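Local coordinates for protein putative aldehyde dehydrogenase AldY (Bacillus subtilis, PDB 4DNG) that probably oxidises aldehydes to carboxylates with NAD+ and may contribute to protecting the cell against stress from ethanol and related compounds, at residues 73-78 with 110-115; 155-160 with 188-193; 348-353 with 375-380; 336-341 with 382-387. All blocks are in the same frame, centred on the assembly; numbering follows the deposited sequence.

Interaction 1 (73-78 with 110-115); sequences QKARGY and AILDEA
R76 and L112 meet where two helices, 65-81 and 98-118, run antiparallel in the aldehyde dehydrogenase fold. The axes of the two short segments pass 9.6 Å apart at an angle of 165° between their directions, so the side chains mesh along a shared seam whose inner part is apolar and whose outer part is charged. The apolar part belongs to L112. Its CD1 branch lies over the backbone of the opposite helix, 3.6 Å from R76 N, and reaches the methyl of A75, with L112 CD1 and A75 CB 4.3 Å apart. Alanine suits that place because a single methyl lets the leucine in so close to the main chain. Beside it, R76 CB rests 3.9 Å from L112 CB, and L112 itself runs on into a core made with L72, L79, M161 and F194.

The charged part joins R76 to D113. CG of R76 stands between the backbone N and the carbonyl carbon (chi1 89°), and further bends at chi2 and chi3 bring the guanidinium to D113. It meets the carboxylate side-on in a two-pronged salt bridge: D113 OD1 takes R76 NE at 2.8 Å, and D113 OD2 takes R76 NH1 at 2.6 Å. With an alanine in place of R76, D113 would probably lose both bonds and its opposite charge, leaving its carboxylate freer to turn. Both oxygens use their syn lone pairs and both lie close to the guanidinium plane, which is only 18° from that of the carboxylate.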
loop_
_atom_site.group_PDB
_atom_site.type_symbol
_atom_site.label_atom_id
_atom_site.label_comp_id
_atom_site.label_asym_id
_atom_site.label_seq_id
_atom_site.Cartn_x
_atom_site.Cartn_y
_atom_site.Cartn_z
ATOM N N GLN A 73 11.584 -25.563 -8.790
ATOM C CA GLN A 73 12.729 -26.454 -8.701
ATOM C C GLN A 73 13.407 -26.559 -10.057
ATOM O O GLN A 73 14.601 -26.280 -10.168
ATOM C CB GLN A 73 12.322 -27.838 -8.187
ATOM C CG GLN A 73 12.376 -27.995 -6.676
ATOM C CD GLN A 73 13.733 -28.458 -6.176
ATOM O OE1 GLN A 73 14.676 -27.670 -6.050
ATOM N NE2 GLN A 73 13.834 -29.749 -5.872
ATOM N N LYS A 74 12.648 -26.923 -11.093
ATOM C CA LYS A 74 13.230 -27.063 -12.430
ATOM C C LYS A 74 13.805 -25.731 -12.901
ATOM O O LYS A 74 14.878 -25.704 -13.496
ATOM C CB LYS A 74 12.219 -27.634 -13.415
ATOM C CG LYS A 74 11.707 -29.018 -13.017
ATOM C CD LYS A 74 11.174 -29.795 -14.204
ATOM C CE LYS A 74 10.669 -31.168 -13.780
ATOM N NZ LYS A 74 9.280 -31.133 -13.234
ATOM N N ALA A 75 13.110 -24.631 -12.581
ATOM C CA ALA A 75 13.607 -23.276 -12.837
ATOM C C ALA A 75 14.958 -22.998 -12.135
ATOM O O ALA A 75 15.949 -22.721 -12.810
ATOM C CB ALA A 75 12.559 -22.230 -12.466
ATOM N N ARG A 76 15.014 -23.104 -10.805
ATOM C CA ARG A 76 16.290 -22.966 -10.106
ATOM C C ARG A 76 17.324 -23.956 -10.636
ATOM O O ARG A 76 18.515 -23.651 -10.679
ATOM C CB ARG A 76 16.130 -23.088 -8.579
ATOM C CG ARG A 76 16.219 -24.493 -7.999
ATOM C CD ARG A 76 17.642 -24.876 -7.637
ATOM N NE ARG A 76 18.067 -24.319 -6.353
ATOM C CZ ARG A 76 19.296 -24.449 -5.855
ATOM N NH1 ARG A 76 19.593 -23.929 -4.670
ATOM N NH2 ARG A 76 20.230 -25.100 -6.540
ATOM N N GLY A 77 16.854 -25.137 -11.035
ATOM C CA GLY A 77 17.723 -26.177 -11.581
ATOM C C GLY A 77 18.348 -25.762 -12.895
ATOM O O GLY A 77 19.551 -25.933 -13.092
ATOM N N TYR A 78 17.529 -25.208 -13.792
ATOM C CA TYR A 78 18.026 -24.666 -15.055
ATOM C C TYR A 78 19.142 -23.628 -14.829
ATOM O O TYR A 78 20.158 -23.626 -15.539
ATOM C CB TYR A 78 16.884 -24.051 -15.889
ATOM C CG TYR A 78 17.325 -23.522 -17.237
ATOM C CD1 TYR A 78 17.817 -22.213 -17.384
ATOM C CD2 TYR A 78 17.276 -24.336 -18.364
ATOM C CE1 TYR A 78 18.245 -21.743 -18.625
ATOM C CE2 TYR A 78 17.681 -23.878 -19.607
ATOM C CZ TYR A 78 18.161 -22.591 -19.739
ATOM O OH TYR A 78 18.556 -22.179 -20.990
ATOM N N ALA A 110 18.933 -18.140 -4.678
ATOM C CA ALA A 110 18.441 -18.013 -3.307
ATOM C C ALA A 110 16.948 -17.633 -3.286
ATOM O O ALA A 110 16.143 -18.305 -2.635
ATOM C CB ALA A 110 19.282 -17.026 -2.507
ATOM N N ILE A 111 16.581 -16.601 -4.037
ATOM C CA ILE A 111 15.174 -16.189 -4.152
ATOM C C ILE A 111 14.243 -17.340 -4.582
ATOM O O ILE A 111 13.161 -17.512 -4.013
ATOM C CB ILE A 111 15.027 -14.985 -5.089
ATOM C CG1 ILE A 111 15.599 -13.736 -4.430
ATOM C CG2 ILE A 111 13.578 -14.745 -5.463
ATOM C CD1 ILE A 111 16.043 -12.679 -5.421
ATOM N N LEU A 112 14.658 -18.137 -5.568
ATOM C CA LEU A 112 13.851 -19.293 -5.963
ATOM C C LEU A 112 13.763 -20.356 -4.858
ATOM O O LEU A 112 12.705 -20.942 -4.640
ATOM C CB LEU A 112 14.328 -19.901 -7.286
ATOM C CG LEU A 112 13.837 -19.222 -8.563
ATOM C CD1 LEU A 112 14.650 -19.693 -9.756
ATOM C CD2 LEU A 112 12.352 -19.485 -8.791
ATOM N N ASP A 113 14.873 -20.593 -4.161
ATOM C CA ASP A 113 14.891 -21.503 -3.009
ATOM C C ASP A 113 13.900 -21.033 -1.942
ATOM O O ASP A 113 13.238 -21.840 -1.306
ATOM C CB ASP A 113 16.298 -21.580 -2.401
ATOM C CG ASP A 113 17.285 -22.379 -3.261
ATOM O OD1 ASP A 113 16.843 -23.116 -4.173
ATOM O OD2 ASP A 113 18.519 -22.266 -3.021
ATOM N N GLU A 114 13.790 -19.718 -1.767
ATOM C CA GLU A 114 12.974 -19.148 -0.706
ATOM C C GLU A 114 11.504 -19.284 -1.059
ATOM O O GLU A 114 10.702 -19.688 -0.216
ATOM C CB GLU A 114 13.390 -17.707 -0.406
ATOM C CG GLU A 114 12.663 -17.042 0.762
ATOM C CD GLU A 114 12.925 -17.686 2.123
ATOM O OE1 GLU A 114 14.059 -18.160 2.382
ATOM O OE2 GLU A 114 11.986 -17.708 2.953
ATOM N N ALA A 115 11.170 -19.025 -2.322
ATOM C CA ALA A 115 9.797 -19.170 -2.823
ATOM C C ALA A 115 9.149 -20.523 -2.520
ATOM O O ALA A 115 7.980 -20.591 -2.125
ATOM C CB ALA A 115 9.745 -18.887 -4.313
#

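Interaction 2 (155-160 with 188-193)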
loop_
_atom_site.group_PDB
_atom_site.type_symbol
_atom_site.label_atom_id
_atom_site.label_comp_id
_atom_site.label_asym_id
_atom_site.label_seq_id
_atom_site.Cartn_x
_atom_site.Cartn_y
_atom_site.Cartn_z
ATOM N N PHE A 155 21.637 -4.818 -11.661
ATOM C CA PHE A 155 21.078 -6.012 -11.008
ATOM C C PHE A 155 19.774 -6.482 -11.628
ATOM O O PHE A 155 18.835 -6.843 -10.909
ATOM C CB PHE A 155 20.936 -5.820 -9.487
ATOM C CG PHE A 155 22.221 -5.435 -8.802
ATOM C CD1 PHE A 155 23.241 -6.379 -8.622
ATOM C CD2 PHE A 155 22.418 -4.126 -8.344
ATOM C CE1 PHE A 155 24.427 -6.027 -7.998
ATOM C CE2 PHE A 155 23.601 -3.768 -7.718
ATOM C CZ PHE A 155 24.605 -4.722 -7.545
ATOM N N PRO A 156 19.719 -6.526 -12.970
ATOM C CA PRO A 156 18.477 -6.885 -13.686
ATOM C C PRO A 156 17.885 -8.243 -13.286
ATOM O O PRO A 156 16.681 -8.346 -13.107
ATOM C CB PRO A 156 18.933 -6.942 -15.156
ATOM C CG PRO A 156 20.412 -7.193 -15.078
ATOM C CD PRO A 156 20.836 -6.338 -13.913
ATOM N N MET A 157 18.712 -9.278 -13.154
ATOM C CA MET A 157 18.190 -10.626 -12.973
ATOM C C MET A 157 17.675 -10.848 -11.547
ATOM O O MET A 157 16.574 -11.378 -11.324
ATOM C CB MET A 157 19.242 -11.669 -13.328
ATOM C CG MET A 157 18.747 -13.072 -13.040
ATOM S SD MET A 157 19.800 -14.412 -13.589
ATOM C CE MET A 157 19.780 -14.222 -15.374
ATOM N N ASN A 158 18.482 -10.425 -10.587
ATOM C CA ASN A 158 18.120 -10.504 -9.198
ATOM C C ASN A 158 16.785 -9.788 -8.927
ATOM O O ASN A 158 15.865 -10.384 -8.350
ATOM C CB ASN A 158 19.275 -9.924 -8.379
ATOM C CG ASN A 158 18.939 -9.741 -6.926
ATOM O OD1 ASN A 158 18.642 -10.702 -6.222
ATOM N ND2 ASN A 158 19.003 -8.499 -6.459
ATOM N N LEU A 159 16.668 -8.534 -9.371
ATOM C CA LEU A 159 15.487 -7.715 -9.086
ATOM C C LEU A 159 14.233 -8.202 -9.800
ATOM O O LEU A 159 13.172 -8.223 -9.208
ATOM C CB LEU A 159 15.740 -6.223 -9.411
ATOM C CG LEU A 159 16.751 -5.478 -8.521
ATOM C CD1 LEU A 159 16.877 -4.009 -8.903
ATOM C CD2 LEU A 159 16.429 -5.606 -7.033
ATOM N N SER A 160 14.361 -8.561 -11.075
ATOM C CA SER A 160 13.304 -9.224 -11.803
ATOM C C SER A 160 12.792 -10.453 -11.026
ATOM O O SER A 160 11.589 -10.577 -10.752
ATOM C CB SER A 160 13.797 -9.628 -13.209
ATOM O OG SER A 160 14.131 -8.476 -13.984
ATOM N N THR A 188 14.891 -12.578 -20.689
ATOM C CA THR A 188 14.751 -13.758 -21.563
ATOM C C THR A 188 15.278 -15.059 -20.947
ATOM O O THR A 188 14.664 -16.124 -21.116
ATOM C CB THR A 188 15.365 -13.547 -22.960
ATOM O OG1 THR A 188 16.729 -13.129 -22.829
ATOM C CG2 THR A 188 14.587 -12.491 -23.726
ATOM N N ILE A 189 16.404 -14.966 -20.235
ATOM C CA ILE A 189 16.991 -16.121 -19.565
ATOM C C ILE A 189 16.001 -16.667 -18.535
ATOM O O ILE A 189 15.799 -17.891 -18.435
ATOM C CB ILE A 189 18.344 -15.781 -18.907
ATOM C CG1 ILE A 189 19.411 -15.589 -19.968
ATOM C CG2 ILE A 189 18.794 -16.885 -17.959
ATOM C CD1 ILE A 189 20.664 -14.938 -19.418
ATOM N N ILE A 190 15.365 -15.752 -17.805
ATOM C CA ILE A 190 14.373 -16.106 -16.803
ATOM C C ILE A 190 13.194 -16.801 -17.490
ATOM O O ILE A 190 12.763 -17.874 -17.051
ATOM C CB ILE A 190 13.914 -14.877 -15.996
ATOM C CG1 ILE A 190 14.934 -14.571 -14.917
ATOM C CG2 ILE A 190 12.569 -15.140 -15.333
ATOM C CD1 ILE A 190 14.869 -13.154 -14.385
ATOM N N ALA A 191 12.697 -16.209 -18.575
ATOM C CA ALA A 191 11.644 -16.865 -19.380
ATOM C C ALA A 191 12.067 -18.255 -19.852
ATOM O O ALA A 191 11.298 -19.223 -19.755
ATOM C CB ALA A 191 11.232 -16.003 -20.558
ATOM N N LYS A 192 13.297 -18.376 -20.325
ATOM C CA LYS A 192 13.780 -19.692 -20.752
ATOM C C LYS A 192 13.748 -20.721 -19.599
ATOM O O LYS A 192 13.391 -21.885 -19.785
ATOM C CB LYS A 192 15.180 -19.581 -21.368
ATOM C CG LYS A 192 15.716 -20.882 -21.939
ATOM C CD LYS A 192 15.326 -21.135 -23.387
ATOM C CE LYS A 192 15.627 -22.585 -23.792
ATOM N NZ LYS A 192 17.031 -23.062 -23.568
ATOM N N ALA A 193 14.120 -20.266 -18.407
ATOM C CA ALA A 193 14.143 -21.117 -17.230
ATOM C C ALA A 193 12.759 -21.640 -16.884
ATOM O O ALA A 193 12.608 -22.818 -16.564
ATOM C CB ALA A 193 14.724 -20.348 -16.055
#
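In the Rossmann-like half of the enzyme, two successive beta-alpha-beta crossovers bring M157 and S160, at the start of helix 156-169, against I189 and I190 of helix 183-196. The axes of the short helical segments cross at 53° and approach to 10.8 Å, which long side chains must bridge. M157 does so: its CG points anti to the backbone N (chi1 176°), and the chain runs straight until it bends at its last torsion. The terminal methyl, M157 CE, then lies 3.8 Å from I189 CG2, the two side chains crossing at about a right angle. I190 and the methionine lie alongside with their chains pointing opposite ways, putting I190 CD1 4.1 Å from M157 CG. The same methyl reaches S160, with I190 CD1 and S160 CB 3.9 Å apart; serine is small enough to admit it, while its hydroxyl is engaged by S151 and H176. No hydrogen bond joins 155-160 to 188-193; a polar tie between the helices is S160 OG to G186 O, one turn earlier. Strand 173-177 links the two helices in sequence; helix 83-94 adds I86 and I90 around M157, and E104 of helix 98-118 accepts the N-H groups of M157 and N158.

Interaction 3 (348-353 with 375-380)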
loop_
_atom_site.group_PDB
_atom_site.type_symbol
_atom_site.label_atom_id
_atom_site.label_comp_id
_atom_site.label_asym_id
_atom_site.label_seq_id
_atom_site.Cartn_x
_atom_site.Cartn_y
_atom_site.Cartn_z
ATOM N N ASP A 348 33.106 23.144 -6.404
ATOM C CA ASP A 348 32.546 23.313 -5.055
ATOM C C ASP A 348 33.565 23.351 -3.915
ATOM O O ASP A 348 33.203 23.681 -2.785
ATOM C CB ASP A 348 31.554 22.190 -4.759
ATOM C CG ASP A 348 30.130 22.554 -5.119
ATOM O OD1 ASP A 348 29.930 23.499 -5.910
ATOM O OD2 ASP A 348 29.208 21.883 -4.603
ATOM N N GLY A 349 34.813 22.978 -4.205
ATOM C CA GLY A 349 35.887 22.988 -3.211
ATOM C C GLY A 349 36.309 21.647 -2.628
ATOM O O GLY A 349 37.433 21.516 -2.138
ATOM N N ILE A 350 35.422 20.652 -2.676
ATOM C CA ILE A 350 35.649 19.364 -2.001
ATOM C C ILE A 350 36.940 18.683 -2.446
ATOM O O ILE A 350 37.191 18.551 -3.634
ATOM C CB ILE A 350 34.460 18.396 -2.179
ATOM C CG1 ILE A 350 33.241 18.882 -1.383
ATOM C CG2 ILE A 350 34.833 16.991 -1.721
ATOM C CD1 ILE A 350 32.245 19.691 -2.184
ATOM N N GLU A 351 37.762 18.272 -1.482
ATOM C CA GLU A 351 39.005 17.566 -1.777
ATOM C C GLU A 351 38.745 16.250 -2.508
ATOM O O GLU A 351 37.696 15.630 -2.357
ATOM C CB GLU A 351 39.811 17.316 -0.492
ATOM C CG GLU A 351 41.200 16.726 -0.728
ATOM C CD GLU A 351 41.961 16.394 0.544
ATOM O OE1 GLU A 351 41.387 16.499 1.649
ATOM O OE2 GLU A 351 43.148 16.021 0.433
ATOM N N LEU A 352 39.713 15.841 -3.309
ATOM C CA LEU A 352 39.663 14.569 -3.985
ATOM C C LEU A 352 40.922 13.829 -3.580
ATOM O O LEU A 352 42.003 14.106 -4.095
ATOM C CB LEU A 352 39.613 14.774 -5.505
ATOM C CG LEU A 352 39.438 13.571 -6.431
ATOM C CD1 LEU A 352 38.125 12.849 -6.158
ATOM C CD2 LEU A 352 39.478 14.035 -7.873
ATOM N N ALA A 353 40.777 12.912 -2.627
ATOM C CA ALA A 353 41.904 12.104 -2.167
ATOM C C ALA A 353 42.391 11.171 -3.270
ATOM O O ALA A 353 43.596 11.075 -3.519
ATOM C CB ALA A 353 41.538 11.322 -0.918
ATOM N N SER A 375 25.819 18.058 0.883
ATOM C CA SER A 375 26.538 18.395 -0.340
ATOM C C SER A 375 25.869 17.785 -1.544
ATOM O O SER A 375 25.105 16.829 -1.418
ATOM C CB SER A 375 27.985 17.904 -0.275
ATOM O OG SER A 375 28.809 18.835 0.397
ATOM N N LYS A 376 26.176 18.331 -2.717
ATOM C CA LYS A 376 25.658 17.788 -3.960
ATOM C C LYS A 376 26.123 16.352 -4.173
ATOM O O LYS A 376 25.297 15.465 -4.398
ATOM C CB LYS A 376 26.010 18.695 -5.139
ATOM C CG LYS A 376 25.005 19.822 -5.324
ATOM C CD LYS A 376 25.582 20.994 -6.101
ATOM C CE LYS A 376 24.607 22.163 -6.134
ATOM N NZ LYS A 376 25.277 23.455 -6.463
ATOM N N ILE A 377 27.431 16.114 -4.068
ATOM C CA ILE A 377 27.978 14.758 -4.253
ATOM C C ILE A 377 27.531 13.771 -3.171
ATOM O O ILE A 377 27.417 12.572 -3.428
ATOM C CB ILE A 377 29.521 14.733 -4.368
ATOM C CG1 ILE A 377 30.142 15.970 -3.725
ATOM C CG2 ILE A 377 29.961 14.609 -5.818
ATOM C CD1 ILE A 377 30.395 15.823 -2.241
ATOM N N ALA A 378 27.280 14.280 -1.966
ATOM C CA ALA A 378 26.782 13.451 -0.870
ATOM C C ALA A 378 25.320 13.043 -1.083
ATOM O O ALA A 378 24.977 11.871 -0.924
ATOM C CB ALA A 378 26.956 14.160 0.468
ATOM N N GLN A 379 24.475 14.006 -1.456
ATOM C CA GLN A 379 23.022 13.784 -1.548
ATOM C C GLN A 379 22.539 13.085 -2.837
ATOM O O GLN A 379 21.391 12.634 -2.913
ATOM C CB GLN A 379 22.258 15.105 -1.346
ATOM C CG GLN A 379 22.566 15.857 -0.056
ATOM C CD GLN A 379 21.992 15.208 1.195
ATOM O OE1 GLN A 379 21.519 14.065 1.174
ATOM N NE2 GLN A 379 22.038 15.942 2.303
ATOM N N THR A 380 23.437 12.908 -3.784
ATOM C CA THR A 380 23.065 12.433 -5.094
ATOM C C THR A 380 23.248 10.941 -5.330
ATOM O O THR A 380 24.284 10.382 -5.035
ATOM C CB THR A 380 23.867 13.200 -6.138
ATOM O OG1 THR A 380 23.689 14.603 -5.915
ATOM C CG2 THR A 380 23.400 12.840 -7.525
#
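I350 and I377 meet at the surface, where the terminal methyl of I377, CD1, comes up to the middle of the I350 branch, 4.3 Å from I350 CG1. Neither isoleucine is relaxed as modelled: I377 has a chi1 of 23°, well off a staggered position, and I350 has a chi2 of 96°. That second torsion swings I350 CD1 along the start of helix 376-379, 4.4 Å from S375 OG, a loose approach. Branched aliphatic side chains suit this place, lining a loop with carbon against a short helix. Farther out, K376 is extended beyond CG and crosses D348 at about a right angle. The carboxylate lies beside the lysine's shaft, with D348 OD2 and K376 CD 4.0 Å apart. The charged ends remain separated, D348 OD2 to K376 NZ being 4.6 Å, so any attraction is probably diffuse. The chain leaves helix 332-347 through a Schellman motif at G349, whose positive phi of 104° would jam a side chain against the preceding carbonyl; after the turn, CB of I350 points toward helix 376-379. F368 of strand 362-369 packs on I350, while I341 and A345 of helix 332-347 and T388 of strand 386-392 surround I377.

Interaction 4 (336-341 with 382-387); sequences EKALEI and LFAPIA
No ring or amide separates A338 from A384: their methyls meet directly, CB to CB at 4.1 Å. The one flat side chain of 382-387, the F383 phenyl, is turned to N154, F155, Q283 and I289; P385 packs on L363. What remains for the helix is an aliphatic patch. I386 extends the patch, its CD1 lying 4.2 Å from A338 CB, so that the single methyl of A338 sits against both residues. Two alanines suit the spot, since their CA atoms are only 6.5 Å apart and little more than methyls would fit between the backbones. Further along the helix I341 makes a looser flank, its CG2 5.1 Å from I386 CD1.

This is helix-on-sheet packing in the catalytic half of the fold: helix 332-347 lies against strand 386-392, which runs parallel to 290-296 and to 362-369. In the loop leading in, L-F-A-P matches the x-F-G-P part of the family's E-x-F-G-P motif, whose phenylalanine in relatives probably lies beside the bound NAD. P385 is the centre of an inverse gamma turn, closed by the bond from I386 N to A384 O at 2.6 Å. K279 NZ bonds to A384 O and to I386 O, so one lysine takes the carbonyls of the first and last residues of the turn. CG1 of I386 is anti to the carbonyl carbon (chi1 -65°), which carries its CD1 toward A338, while F368 packs on the same side chain.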
loop_
_atom_site.group_PDB
_atom_site.type_symbol
_atom_site.label_atom_id
_atom_site.label_comp_id
_atom_site.label_asym_id
_atom_site.label_seq_id
_atom_site.Cartn_x
_atom_site.Cartn_y
_atom_site.Cartn_z
ATOM N N GLU A 336 28.864 10.648 -18.700
ATOM C CA GLU A 336 28.730 12.112 -18.760
ATOM C C GLU A 336 28.095 12.620 -17.458
ATOM O O GLU A 336 28.529 13.627 -16.896
ATOM C CB GLU A 336 27.911 12.568 -19.988
ATOM C CG GLU A 336 28.277 11.919 -21.323
ATOM C CD GLU A 336 29.355 12.646 -22.118
ATOM O OE1 GLU A 336 29.923 13.651 -21.627
ATOM O OE2 GLU A 336 29.635 12.206 -23.258
ATOM N N LYS A 337 27.088 11.893 -16.976
ATOM C CA LYS A 337 26.412 12.217 -15.725
ATOM C C LYS A 337 27.342 12.135 -14.533
ATOM O O LYS A 337 27.276 12.963 -13.631
ATOM C CB LYS A 337 25.201 11.306 -15.506
ATOM C CG LYS A 337 23.946 11.779 -16.209
ATOM C CD LYS A 337 22.711 11.124 -15.622
ATOM C CE LYS A 337 21.448 11.705 -16.234
ATOM N NZ LYS A 337 20.283 11.502 -15.327
ATOM N N ALA A 338 28.213 11.137 -14.534
ATOM C CA ALA A 338 29.168 10.959 -13.453
ATOM C C ALA A 338 30.195 12.081 -13.471
ATOM O O ALA A 338 30.430 12.738 -12.458
ATOM C CB ALA A 338 29.863 9.617 -13.589
ATOM N N LEU A 339 30.796 12.292 -14.636
ATOM C CA LEU A 339 31.816 13.295 -14.802
ATOM C C LEU A 339 31.328 14.703 -14.479
ATOM O O LEU A 339 32.041 15.456 -13.824
ATOM C CB LEU A 339 32.382 13.239 -16.207
ATOM C CG LEU A 339 33.328 12.063 -16.459
ATOM C CD1 LEU A 339 33.745 12.050 -17.925
ATOM C CD2 LEU A 339 34.550 12.097 -15.546
ATOM N N GLU A 340 30.117 15.049 -14.914
ATOM C CA GLU A 340 29.567 16.377 -14.625
ATOM C C GLU A 340 29.388 16.573 -13.110
ATOM O O GLU A 340 29.623 17.666 -12.596
ATOM C CB GLU A 340 28.266 16.643 -15.407
ATOM C CG GLU A 340 26.997 16.732 -14.560
ATOM C CD GLU A 340 25.712 16.725 -15.374
ATOM O OE1 GLU A 340 25.757 16.996 -16.596
ATOM O OE2 GLU A 340 24.646 16.447 -14.782
ATOM N N ILE A 341 28.991 15.507 -12.415
ATOM C CA ILE A 341 28.893 15.495 -10.949
ATOM C C ILE A 341 30.263 15.705 -10.298
ATOM O O ILE A 341 30.392 16.383 -9.279
ATOM C CB ILE A 341 28.253 14.173 -10.446
ATOM C CG1 ILE A 341 26.750 14.133 -10.753
ATOM C CG2 ILE A 341 28.487 13.952 -8.958
ATOM C CD1 ILE A 341 25.991 15.425 -10.492
ATOM N N LEU A 382 24.005 7.944 -7.692
ATOM C CA LEU A 382 24.856 7.883 -8.864
ATOM C C LEU A 382 24.984 6.532 -9.496
ATOM O O LEU A 382 24.875 6.376 -10.683
ATOM C CB LEU A 382 26.236 8.404 -8.524
ATOM C CG LEU A 382 26.309 8.915 -7.092
ATOM C CD1 LEU A 382 27.752 9.044 -6.646
ATOM C CD2 LEU A 382 25.545 10.224 -6.949
ATOM N N PHE A 383 25.279 5.540 -8.699
ATOM C CA PHE A 383 25.691 4.308 -9.293
ATOM C C PHE A 383 26.845 4.519 -10.246
ATOM O O PHE A 383 26.740 4.243 -11.420
ATOM C CB PHE A 383 24.548 3.592 -9.975
ATOM C CG PHE A 383 24.511 2.145 -9.640
ATOM C CD1 PHE A 383 23.867 1.710 -8.513
ATOM C CD2 PHE A 383 25.187 1.239 -10.402
ATOM C CE1 PHE A 383 23.857 0.384 -8.171
ATOM C CE2 PHE A 383 25.186 -0.093 -10.067
ATOM C CZ PHE A 383 24.515 -0.523 -8.951
ATOM N N ALA A 384 27.913 5.094 -9.720
ATOM C CA ALA A 384 29.200 5.196 -10.374
ATOM C C ALA A 384 30.228 4.879 -9.318
ATOM O O ALA A 384 29.919 4.974 -8.152
ATOM C CB ALA A 384 29.400 6.597 -10.883
ATOM N N PRO A 385 31.438 4.483 -9.687
ATOM C CA PRO A 385 32.431 4.229 -8.634
ATOM C C PRO A 385 32.966 5.522 -8.011
ATOM O O PRO A 385 34.149 5.840 -8.122
ATOM C CB PRO A 385 33.518 3.412 -9.343
ATOM C CG PRO A 385 33.322 3.648 -10.810
ATOM C CD PRO A 385 31.978 4.280 -11.047
ATOM N N ILE A 386 32.069 6.255 -7.361
ATOM C CA ILE A 386 32.405 7.471 -6.642
ATOM C C ILE A 386 32.020 7.292 -5.182
ATOM O O ILE A 386 30.886 6.933 -4.863
ATOM C CB ILE A 386 31.703 8.713 -7.245
ATOM C CG1 ILE A 386 32.220 8.979 -8.661
ATOM C CG2 ILE A 386 31.957 9.964 -6.401
ATOM C CD1 ILE A 386 31.185 9.643 -9.552
ATOM N N ALA A 387 32.989 7.517 -4.305
ATOM C CA ALA A 387 32.770 7.446 -2.861
ATOM C C ALA A 387 32.919 8.834 -2.260
ATOM O O ALA A 387 33.696 9.651 -2.758
ATOM C CB ALA A 387 33.744 6.472 -2.202
#

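Overall arrangement
The four contacts form two clusters. Interactions 1 and 2, centres 12 Å apart, share a layer of helices in the NAD-binding half and are joined by a probable hydrogen bond between Y78 OH and K192 NZ, 3.1 Å. Interactions 3 and 4, centres 11 Å apart, both reach one sheet of the other half; interaction 3 is nested in the loop that interaction 4 closes, and I377 CG2 touches I341 CG2 at 3.5 Å. The clusters meet where F155 CE2 of interaction 2 lies 3.6 Å from F383 CZ of interaction 4. Interaction 2 lies about 12 Å, side chain to side chain, from the predicted active-site E253, measured from S160. Interactions 1 and 3 have centres 42 Å apart.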